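Local atomic coordinates of putative rubredoxin reductase (Rhodopseudomonas palustris, PDB entry 3FG2), a protein that probably uses its FAD cofactor to pass electrons from NADH to a ferredoxin that serves the monooxygenase CYP199A2. Residues 124-127 with 131-134; 47-52 with 56-61; 18-23 with 305-310. All blocks are in the same frame, centred on the assembly; numbering follows the deposited sequence.

Contacts 1 and 2 lie beside one another on the flavin half of the FAD site, their centres 12 Å apart, while contact 3 sits at the rim of the FAD-binding domain, with its centre 34 Å from contact 1 and 30 Å from contact 2. Contacts 1 and 2 touch directly: E133 OE2 of contact 1 lies 2.5 Å from Y49 OH of contact 2, probably as a hydrogen bond, and S132 packs against Y49 and L50. R127 of contact 1 meets the methyl end of the flavin, whereas K47 of contact 2 bonds its O4 edge. Contact 3 joins the C-terminal end of helix 11-22 to the turn just after helix 293-306, with the L20 side chain about 14 Å from FAD.

Contact 1 (124-127 with 131-134); sequences LYLR and ESEV. With FAD (flavin-adenine dinucleotide), chain B.
In the short connection from strand 123-124 of the second Rossmann-type sheet into helix 129-138, E131 in the first turn of the helix reaches back to the backbone of R127. E131 OE2 accepts R127 N at 2.9 Å, met nearly end-on to its C-O bond, though the angle at the hydrogen is only 142°; N110 ND2 adds a weak second grip on the same oxygen. Beyond CG the E131 chain is extended (chi2 167°), which lays the carboxylate beside Y125 CB and brings OE2 to R127 N. Nearer the helix, E131 CB rests 3.5 Å from Y125 O. The charged end of R127 points elsewhere, its NH2 bonding A108 O while FAD C8M lies over one face of the guanidinium, 3.5 Å from NH1. Replacing E131 by an alanine removes the carboxylate, and R127 N would probably lose this acceptor, leaving the backbone bend ahead of the helix less firmly fixed. Apolar contacts complete the join: L126 CD1 meets S132 CA at 3.7 Å, and L124 CD1 meets V134 CG2 at 4.2 Å. The arrangement is that of a strand-to-helix link of a two-dinucleotide-domain flavoprotein, here lining the dimethylbenzene end of the FAD pocket.

Contact 2 (47-52 with 56-61); sequences KAYLKS and PNSLMF. With FAD (flavin-adenine dinucleotide), chain B.
Y49 O is gripped twice by one residue: S52 N and S52 OG both bond it, each at 2.8 Å. The hydroxyl comes in the carbonyl plane, on a lone pair, with a C=O...OG angle of 123°, and G54 N is a further partner of S52 OG. This double hold closes the turn that carries the Y49 side chain out to segment 56-61. With CG opposite the backbone N (chi1 -169°), the phenol ring extends between the two segments. L59 CD1 approaches the ring obliquely, 4.0 Å from Y49 CD1, and the two side chains run at about a right angle to each other. S58 OG sits at the ring edge, near its plane, 4.1 Å from Y49 CE1; its polar partner is D55 O. No hydrogen bond joins the segments, and they meet through the ring alone. The far end of the ring is held by helix 129-138, where Y49 OH bonds E133, and L129 of that helix touches both Y49 and L59.

Two residues before the tyrosine, K47 leaves in another direction, roughly at right angles to the Y49 side chain, and reaches the flavin. Its chain is straight until a final bend (chi4 60°) that brings NZ to the isoalloxazine, with a 3.0 Å hydrogen bond to FAD O4 and a weak one of 3.1 Å to FAD N5. NZ is also held by a salt bridge to E156 OE1 and a bond to P43 O, so protein and cofactor share the same ammonium group. Farther along segment 56-61, away from the tyrosine, F61 stacks on F14. A lysine paired with a glutamate beside flavin N5 is characteristic of the FAD site in flavoproteins with the glutathione reductase fold.

Contact 3 (18-23 with 305-310); sequences VSLRQA and ARLTGD
Van der Waals contacts join the two segments: L20, near the end of helix 11-22, and A23, the first residue beyond it, meet the turn that follows helix 293-306. L20 CD1 does the touching for the leucine, lying 4.1 Å from L307 CB and 4.0 Å from T308 CG2, and its side chain crosses both partners obliquely. A23 CB faces the threonine branches together, 3.7 Å from T308 OG1 and 3.8 Å from T308 CG2. The threonine's first torsion (chi1 69°) sets CG2 beside its own backbone N, where the methyl reaches both L20 and A23.

Polar bonds stay on each side. T308 OG1 turns back to its own helix end, where A304 O is a hydrogen-bond partner, and G309 N bonds R306 O at 3.0 Å, closing a type I turn from R306 to G309. On the other segment, A23 N still bonds S19 O, while R21 points away and binds the carbonyls of Q70, A71 and G27.

Methyl and methylene groups and one threonine hydroxyl oxygen meet here with no hydrogen bond across, so the join rests on a few van der Waals contacts and probably has little directional preference, while polar bonds within each side fix the local conformations.

Contact 1 (124-127 with 131-134)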
loop_
_atom_site.group_PDB
_atom_site.type_symbol
_atom_site.label_atom_id
_atom_site.label_comp_id
_atom_site.label_asym_id
_atom_site.label_seq_id
_atom_site.Cartn_x
_atom_site.Cartn_y
_atom_site.Cartn_z
ATOM N N LEU A 124 9.464 -13.227 -9.935
ATOM C CA LEU A 124 8.086 -12.865 -9.635
ATOM C C LEU A 124 7.858 -11.592 -8.835
ATOM O O LEU A 124 8.724 -11.140 -8.075
ATOM C CB LEU A 124 7.429 -14.026 -8.889
ATOM C CG LEU A 124 7.633 -15.400 -9.532
ATOM C CD1 LEU A 124 7.097 -16.494 -8.612
ATOM C CD2 LEU A 124 6.931 -15.425 -10.882
ATOM N N TYR A 125 6.663 -11.035 -9.003
ATOM C CA TYR A 125 6.257 -9.837 -8.288
ATOM C C TYR A 125 5.199 -10.260 -7.271
ATOM O O TYR A 125 4.753 -11.407 -7.294
ATOM C CB TYR A 125 5.720 -8.795 -9.270
ATOM C CG TYR A 125 6.806 -8.295 -10.202
ATOM C CD1 TYR A 125 7.187 -9.029 -11.334
ATOM C CD2 TYR A 125 7.511 -7.131 -9.910
ATOM C CE1 TYR A 125 8.241 -8.613 -12.140
ATOM C CE2 TYR A 125 8.560 -6.710 -10.705
ATOM C CZ TYR A 125 8.927 -7.451 -11.813
ATOM O OH TYR A 125 10.004 -7.026 -12.565
ATOM N N LEU A 126 4.813 -9.350 -6.375
ATOM C CA LEU A 126 3.830 -9.663 -5.339
ATOM C C LEU A 126 2.922 -8.481 -4.989
ATOM O O LEU A 126 3.178 -7.762 -4.020
ATOM C CB LEU A 126 4.553 -10.152 -4.075
ATOM C CG LEU A 126 3.706 -10.558 -2.856
ATOM C CD1 LEU A 126 2.667 -11.589 -3.278
ATOM C CD2 LEU A 126 4.601 -11.126 -1.759
ATOM N N ARG A 127 1.864 -8.286 -5.775
ATOM C CA ARG A 127 0.921 -7.199 -5.537
ATOM C C ARG A 127 -0.534 -7.550 -5.848
ATOM O O ARG A 127 -1.456 -6.952 -5.282
ATOM C CB ARG A 127 1.322 -5.959 -6.340
ATOM C CG ARG A 127 2.553 -5.249 -5.801
ATOM C CD ARG A 127 2.848 -3.990 -6.597
ATOM N NE ARG A 127 1.702 -3.089 -6.654
ATOM C CZ ARG A 127 1.261 -2.375 -5.624
ATOM N NH1 ARG A 127 1.873 -2.449 -4.444
ATOM N NH2 ARG A 127 0.207 -1.584 -5.781
ATOM N N GLU A 131 -0.627 -12.981 -8.627
ATOM C CA GLU A 131 0.790 -13.059 -8.306
ATOM C C GLU A 131 1.027 -13.725 -6.965
ATOM O O GLU A 131 2.000 -14.458 -6.792
ATOM C CB GLU A 131 1.396 -11.659 -8.315
ATOM C CG GLU A 131 1.498 -11.083 -9.715
ATOM C CD GLU A 131 1.805 -9.606 -9.714
ATOM O OE1 GLU A 131 1.981 -9.043 -10.815
ATOM O OE2 GLU A 131 1.862 -9.007 -8.616
ATOM N N SER A 132 0.137 -13.483 -6.012
ATOM C CA SER A 132 0.292 -14.091 -4.705
ATOM C C SER A 132 0.065 -15.604 -4.809
ATOM O O SER A 132 0.782 -16.394 -4.197
ATOM C CB SER A 132 -0.702 -13.471 -3.722
ATOM O OG SER A 132 -0.523 -13.992 -2.416
ATOM N N GLU A 133 -0.928 -16.004 -5.597
ATOM C CA GLU A 133 -1.240 -17.420 -5.762
ATOM C C GLU A 133 -0.123 -18.214 -6.442
ATOM O O GLU A 133 0.156 -19.351 -6.047
ATOM C CB GLU A 133 -2.546 -17.597 -6.545
ATOM C CG GLU A 133 -2.931 -19.051 -6.766
ATOM C CD GLU A 133 -3.031 -19.837 -5.473
ATOM O OE1 GLU A 133 -3.071 -21.080 -5.545
ATOM O OE2 GLU A 133 -3.072 -19.226 -4.384
ATOM N N VAL A 134 0.517 -17.632 -7.454
ATOM C CA VAL A 134 1.600 -18.342 -8.134
ATOM C C VAL A 134 2.783 -18.513 -7.183
ATOM O O VAL A 134 3.421 -19.564 -7.142
ATOM C CB VAL A 134 2.086 -17.597 -9.401
ATOM C CG1 VAL A 134 0.899 -17.179 -10.251
ATOM C CG2 VAL A 134 2.917 -16.400 -9.017
HETATM P PA FAD B . -5.720 -1.020 -5.476
HETATM O O1A FAD B . -4.402 -1.381 -6.060
HETATM O O2A FAD B . -6.258 -1.738 -4.461
HETATM O O5B FAD B . -6.632 -1.341 -6.672
HETATM C C5B FAD B . -6.483 -0.765 -8.009
HETATM C C4B FAD B . -7.418 -1.616 -8.894
HETATM O O4B FAD B . -7.673 -0.839 -10.125
HETATM C C3B FAD B . -6.845 -2.965 -9.367
HETATM O O3B FAD B . -7.676 -4.074 -9.234
HETATM C C2B FAD B . -6.375 -2.632 -10.755
HETATM O O2B FAD B . -6.185 -3.751 -11.564
HETATM C C1B FAD B . -7.513 -1.781 -11.236
HETATM N N9A FAD B . -7.261 -0.902 -12.381
HETATM C C8A FAD B . -6.102 -0.227 -12.667
HETATM N N7A FAD B . -6.181 0.486 -13.784
HETATM C C5A FAD B . -7.444 0.272 -14.255
HETATM C C6A FAD B . -8.147 0.775 -15.456
HETATM N N6A FAD B . -7.615 1.583 -16.344
HETATM N N1A FAD B . -9.446 0.329 -15.595
HETATM C C2A FAD B . -10.043 -0.517 -14.690
HETATM N N3A FAD B . -9.471 -1.022 -13.571
HETATM C C4A FAD B . -8.167 -0.598 -13.395
HETATM N N1 FAD B . -1.800 -1.177 3.231
HETATM C C2 FAD B . -1.978 -1.134 4.551
HETATM O O2 FAD B . -2.386 -0.150 5.092
HETATM N N3 FAD B . -1.696 -2.259 5.393
HETATM C C4 FAD B . -1.229 -3.453 4.872
HETATM O O4 FAD B . -1.006 -4.389 5.619
HETATM C C4X FAD B . -1.034 -3.514 3.427
HETATM N N5 FAD B . -0.586 -4.659 2.858
HETATM C C5X FAD B . -0.421 -4.688 1.484
HETATM C C6 FAD B . 0.037 -5.904 0.903
HETATM C C7 FAD B . 0.224 -6.031 -0.458
HETATM C C7M FAD B . 0.713 -7.348 -1.027
HETATM C C8 FAD B . -0.049 -4.891 -1.341
HETATM C C8M FAD B . 0.131 -4.959 -2.841
HETATM C C9 FAD B . -0.499 -3.679 -0.776
HETATM C C9A FAD B . -0.690 -3.568 0.623
HETATM N N10 FAD B . -1.166 -2.354 1.273
HETATM C C10 FAD B . -1.342 -2.311 2.627
HETATM C "C1'" FAD B . -1.457 -1.188 0.401
HETATM C "C2'" FAD B . -2.955 -1.195 -0.032
HETATM O "O2'" FAD B . -3.232 -2.435 -0.644
HETATM C "C3'" FAD B . -3.167 -0.041 -0.991
HETATM O "O3'" FAD B . -2.901 1.188 -0.324
HETATM C "C4'" FAD B . -4.600 -0.045 -1.494
HETATM O "O4'" FAD B . -4.896 -1.295 -2.172
HETATM C "C5'" FAD B . -4.775 1.108 -2.451
HETATM O "O5'" FAD B . -6.260 1.044 -2.985
HETATM P P FAD B . -6.553 1.464 -4.398
HETATM O O1P FAD B . -8.094 1.272 -4.471
HETATM O O2P FAD B . -6.101 2.742 -4.722
HETATM O O3P FAD B . -5.900 0.555 -5.345
#

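Contact 2 (47-52 with 56-61)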
loop_
_atom_site.group_PDB
_atom_site.type_symbol
_atom_site.label_atom_id
_atom_site.label_comp_id
_atom_site.label_asym_id
_atom_site.label_seq_id
_atom_site.Cartn_x
_atom_site.Cartn_y
_atom_site.Cartn_z
ATOM N N LYS A 47 0.699 -11.844 3.392
ATOM C CA LYS A 47 0.592 -12.312 4.766
ATOM C C LYS A 47 -0.081 -13.689 4.828
ATOM O O LYS A 47 0.379 -14.637 4.183
ATOM C CB LYS A 47 -0.192 -11.281 5.591
ATOM C CG LYS A 47 0.391 -9.871 5.503
ATOM C CD LYS A 47 -0.449 -8.855 6.261
ATOM C CE LYS A 47 0.190 -7.465 6.227
ATOM N NZ LYS A 47 0.376 -6.890 4.850
ATOM N N ALA A 48 -1.174 -13.785 5.585
ATOM C CA ALA A 48 -1.910 -15.037 5.751
ATOM C C ALA A 48 -2.119 -15.833 4.472
ATOM O O ALA A 48 -1.884 -17.039 4.454
ATOM C CB ALA A 48 -3.261 -14.767 6.404
ATOM N N TYR A 49 -2.555 -15.175 3.402
ATOM C CA TYR A 49 -2.805 -15.898 2.161
ATOM C C TYR A 49 -1.663 -16.828 1.739
ATOM O O TYR A 49 -1.895 -17.979 1.373
ATOM C CB TYR A 49 -3.126 -14.938 1.022
ATOM C CG TYR A 49 -3.653 -15.678 -0.179
ATOM C CD1 TYR A 49 -4.903 -16.293 -0.140
ATOM C CD2 TYR A 49 -2.870 -15.843 -1.323
ATOM C CE1 TYR A 49 -5.360 -17.065 -1.209
ATOM C CE2 TYR A 49 -3.314 -16.609 -2.393
ATOM C CZ TYR A 49 -4.559 -17.220 -2.331
ATOM O OH TYR A 49 -4.993 -17.992 -3.383
ATOM N N LEU A 50 -0.432 -16.333 1.790
ATOM C CA LEU A 50 0.728 -17.138 1.424
ATOM C C LEU A 50 0.823 -18.407 2.264
ATOM O O LEU A 50 1.574 -19.324 1.937
ATOM C CB LEU A 50 2.008 -16.315 1.595
ATOM C CG LEU A 50 2.565 -15.559 0.386
ATOM C CD1 LEU A 50 1.462 -15.183 -0.587
ATOM C CD2 LEU A 50 3.298 -14.329 0.883
ATOM N N LYS A 51 0.055 -18.462 3.346
ATOM C CA LYS A 51 0.071 -19.622 4.233
ATOM C C LYS A 51 -1.227 -20.426 4.156
ATOM O O LYS A 51 -1.350 -21.472 4.784
ATOM C CB LYS A 51 0.272 -19.172 5.682
ATOM C CG LYS A 51 1.348 -18.125 5.887
ATOM C CD LYS A 51 1.305 -17.619 7.316
ATOM C CE LYS A 51 2.366 -16.576 7.585
ATOM N NZ LYS A 51 2.151 -15.986 8.934
ATOM N N SER A 52 -2.198 -19.932 3.399
ATOM C CA SER A 52 -3.482 -20.614 3.284
ATOM C C SER A 52 -3.428 -21.727 2.257
ATOM O O SER A 52 -2.362 -22.067 1.749
ATOM C CB SER A 52 -4.578 -19.622 2.886
ATOM O OG SER A 52 -4.398 -19.162 1.556
ATOM N N PRO A 56 -9.814 -19.573 -3.583
ATOM C CA PRO A 56 -10.134 -18.645 -4.674
ATOM C C PRO A 56 -10.595 -17.249 -4.270
ATOM O O PRO A 56 -9.942 -16.256 -4.598
ATOM C CB PRO A 56 -11.200 -19.401 -5.462
ATOM C CG PRO A 56 -10.708 -20.801 -5.370
ATOM C CD PRO A 56 -10.326 -20.922 -3.899
ATOM N N ASN A 57 -11.719 -17.168 -3.566
ATOM C CA ASN A 57 -12.240 -15.874 -3.152
ATOM C C ASN A 57 -12.368 -15.728 -1.641
ATOM O O ASN A 57 -13.422 -15.351 -1.126
ATOM C CB ASN A 57 -13.593 -15.614 -3.823
ATOM C CG ASN A 57 -13.469 -15.357 -5.323
ATOM O OD1 ASN A 57 -13.003 -16.215 -6.077
ATOM N ND2 ASN A 57 -13.889 -14.170 -5.759
ATOM N N SER A 58 -11.285 -16.024 -0.933
ATOM C CA SER A 58 -11.277 -15.907 0.518
ATOM C C SER A 58 -10.857 -14.493 0.918
ATOM O O SER A 58 -10.886 -14.131 2.096
ATOM C CB SER A 58 -10.316 -16.937 1.120
ATOM O OG SER A 58 -9.075 -16.943 0.435
ATOM N N LEU A 59 -10.483 -13.695 -0.080
ATOM C CA LEU A 59 -10.051 -12.318 0.141
ATOM C C LEU A 59 -11.066 -11.285 -0.360
ATOM O O LEU A 59 -10.850 -10.081 -0.229
ATOM C CB LEU A 59 -8.707 -12.077 -0.551
ATOM C CG LEU A 59 -7.554 -13.025 -0.214
ATOM C CD1 LEU A 59 -6.316 -12.605 -0.996
ATOM C CD2 LEU A 59 -7.280 -13.009 1.284
ATOM N N MET A 60 -12.166 -11.758 -0.939
ATOM C CA MET A 60 -13.211 -10.874 -1.450
ATOM C C MET A 60 -13.732 -9.919 -0.370
ATOM O O MET A 60 -13.875 -10.305 0.793
ATOM C CB MET A 60 -14.382 -11.707 -1.985
ATOM C CG MET A 60 -14.957 -12.687 -0.957
ATOM S SD MET A 60 -16.595 -13.363 -1.376
ATOM C CE MET A 60 -16.186 -14.618 -2.542
ATOM N N PHE A 61 -14.011 -8.676 -0.749
ATOM C CA PHE A 61 -14.543 -7.701 0.202
ATOM C C PHE A 61 -15.920 -8.185 0.640
ATOM O O PHE A 61 -16.157 -8.430 1.822
ATOM C CB PHE A 61 -14.675 -6.319 -0.447
ATOM C CG PHE A 61 -13.378 -5.567 -0.561
ATOM C CD1 PHE A 61 -12.883 -5.197 -1.803
ATOM C CD2 PHE A 61 -12.668 -5.201 0.580
ATOM C CE1 PHE A 61 -11.697 -4.469 -1.907
ATOM C CE2 PHE A 61 -11.486 -4.475 0.486
ATOM C CZ PHE A 61 -11.000 -4.109 -0.759
HETATM P PA FAD B . -5.720 -1.020 -5.476
HETATM O O1A FAD B . -4.402 -1.381 -6.060
HETATM O O2A FAD B . -6.258 -1.738 -4.461
HETATM O O5B FAD B . -6.632 -1.341 -6.672
HETATM C C5B FAD B . -6.483 -0.765 -8.009
HETATM C C4B FAD B . -7.418 -1.616 -8.894
HETATM O O4B FAD B . -7.673 -0.839 -10.125
HETATM C C3B FAD B . -6.845 -2.965 -9.367
HETATM O O3B FAD B . -7.676 -4.074 -9.234
HETATM C C2B FAD B . -6.375 -2.632 -10.755
HETATM O O2B FAD B . -6.185 -3.751 -11.564
HETATM C C1B FAD B . -7.513 -1.781 -11.236
HETATM N N9A FAD B . -7.261 -0.902 -12.381
HETATM C C8A FAD B . -6.102 -0.227 -12.667
HETATM N N7A FAD B . -6.181 0.486 -13.784
HETATM C C5A FAD B . -7.444 0.272 -14.255
HETATM C C6A FAD B . -8.147 0.775 -15.456
HETATM N N6A FAD B . -7.615 1.583 -16.344
HETATM N N1A FAD B . -9.446 0.329 -15.595
HETATM C C2A FAD B . -10.043 -0.517 -14.690
HETATM N N3A FAD B . -9.471 -1.022 -13.571
HETATM C C4A FAD B . -8.167 -0.598 -13.395
HETATM N N1 FAD B . -1.800 -1.177 3.231
HETATM C C2 FAD B . -1.978 -1.134 4.551
HETATM O O2 FAD B . -2.386 -0.150 5.092
HETATM N N3 FAD B . -1.696 -2.259 5.393
HETATM C C4 FAD B . -1.229 -3.453 4.872
HETATM O O4 FAD B . -1.006 -4.389 5.619
HETATM C C4X FAD B . -1.034 -3.514 3.427
HETATM N N5 FAD B . -0.586 -4.659 2.858
HETATM C C5X FAD B . -0.421 -4.688 1.484
HETATM C C6 FAD B . 0.037 -5.904 0.903
HETATM C C7 FAD B . 0.224 -6.031 -0.458
HETATM C C7M FAD B . 0.713 -7.348 -1.027
HETATM C C8 FAD B . -0.049 -4.891 -1.341
HETATM C C8M FAD B . 0.131 -4.959 -2.841
HETATM C C9 FAD B . -0.499 -3.679 -0.776
HETATM C C9A FAD B . -0.690 -3.568 0.623
HETATM N N10 FAD B . -1.166 -2.354 1.273
HETATM C C10 FAD B . -1.342 -2.311 2.627
HETATM C "C1'" FAD B . -1.457 -1.188 0.401
HETATM C "C2'" FAD B . -2.955 -1.195 -0.032
HETATM O "O2'" FAD B . -3.232 -2.435 -0.644
HETATM C "C3'" FAD B . -3.167 -0.041 -0.991
HETATM O "O3'" FAD B . -2.901 1.188 -0.324
HETATM C "C4'" FAD B . -4.600 -0.045 -1.494
HETATM O "O4'" FAD B . -4.896 -1.295 -2.172
HETATM C "C5'" FAD B . -4.775 1.108 -2.451
HETATM O "O5'" FAD B . -6.260 1.044 -2.985
HETATM P P FAD B . -6.553 1.464 -4.398
HETATM O O1P FAD B . -8.094 1.272 -4.471
HETATM O O2P FAD B . -6.101 2.742 -4.722
HETATM O O3P FAD B . -5.900 0.555 -5.345
#

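Contact 3 (18-23 with 305-310)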
loop_
_atom_site.group_PDB
_atom_site.type_symbol
_atom_site.label_atom_id
_atom_site.label_comp_id
_atom_site.label_asym_id
_atom_site.label_seq_id
_atom_site.Cartn_x
_atom_site.Cartn_y
_atom_site.Cartn_z
ATOM N N VAL A 18 -19.517 1.662 -2.219
ATOM C CA VAL A 18 -20.270 1.358 -1.016
ATOM C C VAL A 18 -20.674 2.607 -0.239
ATOM O O VAL A 18 -21.846 2.776 0.088
ATOM C CB VAL A 18 -19.466 0.416 -0.102
ATOM C CG1 VAL A 18 -20.112 0.330 1.272
ATOM C CG2 VAL A 18 -19.393 -0.964 -0.740
ATOM N N SER A 19 -19.713 3.484 0.043
ATOM C CA SER A 19 -19.999 4.701 0.791
ATOM C C SER A 19 -20.987 5.590 0.057
ATOM O O SER A 19 -21.741 6.348 0.675
ATOM C CB SER A 19 -18.714 5.481 1.056
ATOM O OG SER A 19 -17.874 4.771 1.949
ATOM N N LEU A 20 -20.976 5.497 -1.265
ATOM C CA LEU A 20 -21.874 6.294 -2.082
ATOM C C LEU A 20 -23.307 5.835 -1.792
ATOM O O LEU A 20 -24.204 6.655 -1.568
ATOM C CB LEU A 20 -21.519 6.096 -3.554
ATOM C CG LEU A 20 -21.602 7.249 -4.560
ATOM C CD1 LEU A 20 -21.248 8.586 -3.919
ATOM C CD2 LEU A 20 -20.647 6.923 -5.716
ATOM N N ARG A 21 -23.507 4.520 -1.773
ATOM C CA ARG A 21 -24.826 3.959 -1.498
ATOM C C ARG A 21 -25.272 4.232 -0.067
ATOM O O ARG A 21 -26.412 4.637 0.167
ATOM C CB ARG A 21 -24.846 2.448 -1.761
ATOM C CG ARG A 21 -24.974 2.064 -3.234
ATOM C CD ARG A 21 -26.134 2.804 -3.916
ATOM N NE ARG A 21 -26.411 2.281 -5.251
ATOM C CZ ARG A 21 -26.717 3.038 -6.297
ATOM N NH1 ARG A 21 -26.787 4.354 -6.160
ATOM N NH2 ARG A 21 -26.939 2.484 -7.481
ATOM N N GLN A 22 -24.381 4.003 0.892
ATOM C CA GLN A 22 -24.726 4.251 2.286
ATOM C C GLN A 22 -25.274 5.659 2.435
ATOM O O GLN A 22 -26.210 5.887 3.193
ATOM C CB GLN A 22 -23.504 4.073 3.190
ATOM C CG GLN A 22 -23.083 2.623 3.375
ATOM C CD GLN A 22 -21.881 2.489 4.282
ATOM O OE1 GLN A 22 -21.899 2.945 5.424
ATOM N NE2 GLN A 22 -20.828 1.860 3.780
ATOM N N ALA A 23 -24.692 6.600 1.698
ATOM C CA ALA A 23 -25.123 7.991 1.745
ATOM C C ALA A 23 -26.361 8.219 0.879
ATOM O O ALA A 23 -26.737 9.360 0.599
ATOM C CB ALA A 23 -23.989 8.905 1.293
ATOM N N ALA A 305 -18.996 11.504 0.309
ATOM C CA ALA A 305 -19.652 12.550 1.078
ATOM C C ALA A 305 -19.884 13.783 0.220
ATOM O O ALA A 305 -20.910 14.457 0.344
ATOM C CB ALA A 305 -18.810 12.908 2.292
ATOM N N ARG A 306 -18.931 14.072 -0.658
ATOM C CA ARG A 306 -19.041 15.235 -1.532
ATOM C C ARG A 306 -20.136 15.044 -2.577
ATOM O O ARG A 306 -21.047 15.860 -2.696
ATOM C CB ARG A 306 -17.710 15.490 -2.241
ATOM C CG ARG A 306 -17.591 16.871 -2.872
ATOM C CD ARG A 306 -16.339 16.962 -3.721
ATOM N NE ARG A 306 -16.521 16.228 -4.967
ATOM C CZ ARG A 306 -15.595 15.474 -5.542
ATOM N NH1 ARG A 306 -14.400 15.338 -4.985
ATOM N NH2 ARG A 306 -15.874 14.858 -6.682
ATOM N N LEU A 307 -20.046 13.956 -3.330
ATOM C CA LEU A 307 -21.016 13.675 -4.378
ATOM C C LEU A 307 -22.444 13.539 -3.860
ATOM O O LEU A 307 -23.367 13.310 -4.647
ATOM C CB LEU A 307 -20.622 12.401 -5.129
ATOM C CG LEU A 307 -19.241 12.406 -5.789
ATOM C CD1 LEU A 307 -18.993 11.071 -6.481
ATOM C CD2 LEU A 307 -19.159 13.546 -6.785
ATOM N N THR A 308 -22.630 13.673 -2.547
ATOM C CA THR A 308 -23.964 13.562 -1.967
ATOM C C THR A 308 -24.353 14.743 -1.095
ATOM O O THR A 308 -25.369 14.678 -0.404
ATOM C CB THR A 308 -24.139 12.281 -1.103
ATOM O OG1 THR A 308 -23.348 12.385 0.088
ATOM C CG2 THR A 308 -23.739 11.040 -1.886
ATOM N N GLY A 309 -23.567 15.816 -1.102
ATOM C CA GLY A 309 -23.951 16.948 -0.280
ATOM C C GLY A 309 -22.879 17.784 0.387
ATOM O O GLY A 309 -22.682 18.941 0.011
ATOM N N ASP A 310 -22.197 17.243 1.393
ATOM C CA ASP A 310 -21.163 18.037 2.051
ATOM C C ASP A 310 -19.772 17.831 1.467
ATOM O O ASP A 310 -19.161 16.766 1.610
ATOM C CB ASP A 310 -21.130 17.802 3.575
ATOM C CG ASP A 310 -20.904 16.356 3.946
ATOM O OD1 ASP A 310 -20.296 16.107 5.015
ATOM O OD2 ASP A 310 -21.346 15.475 3.177
#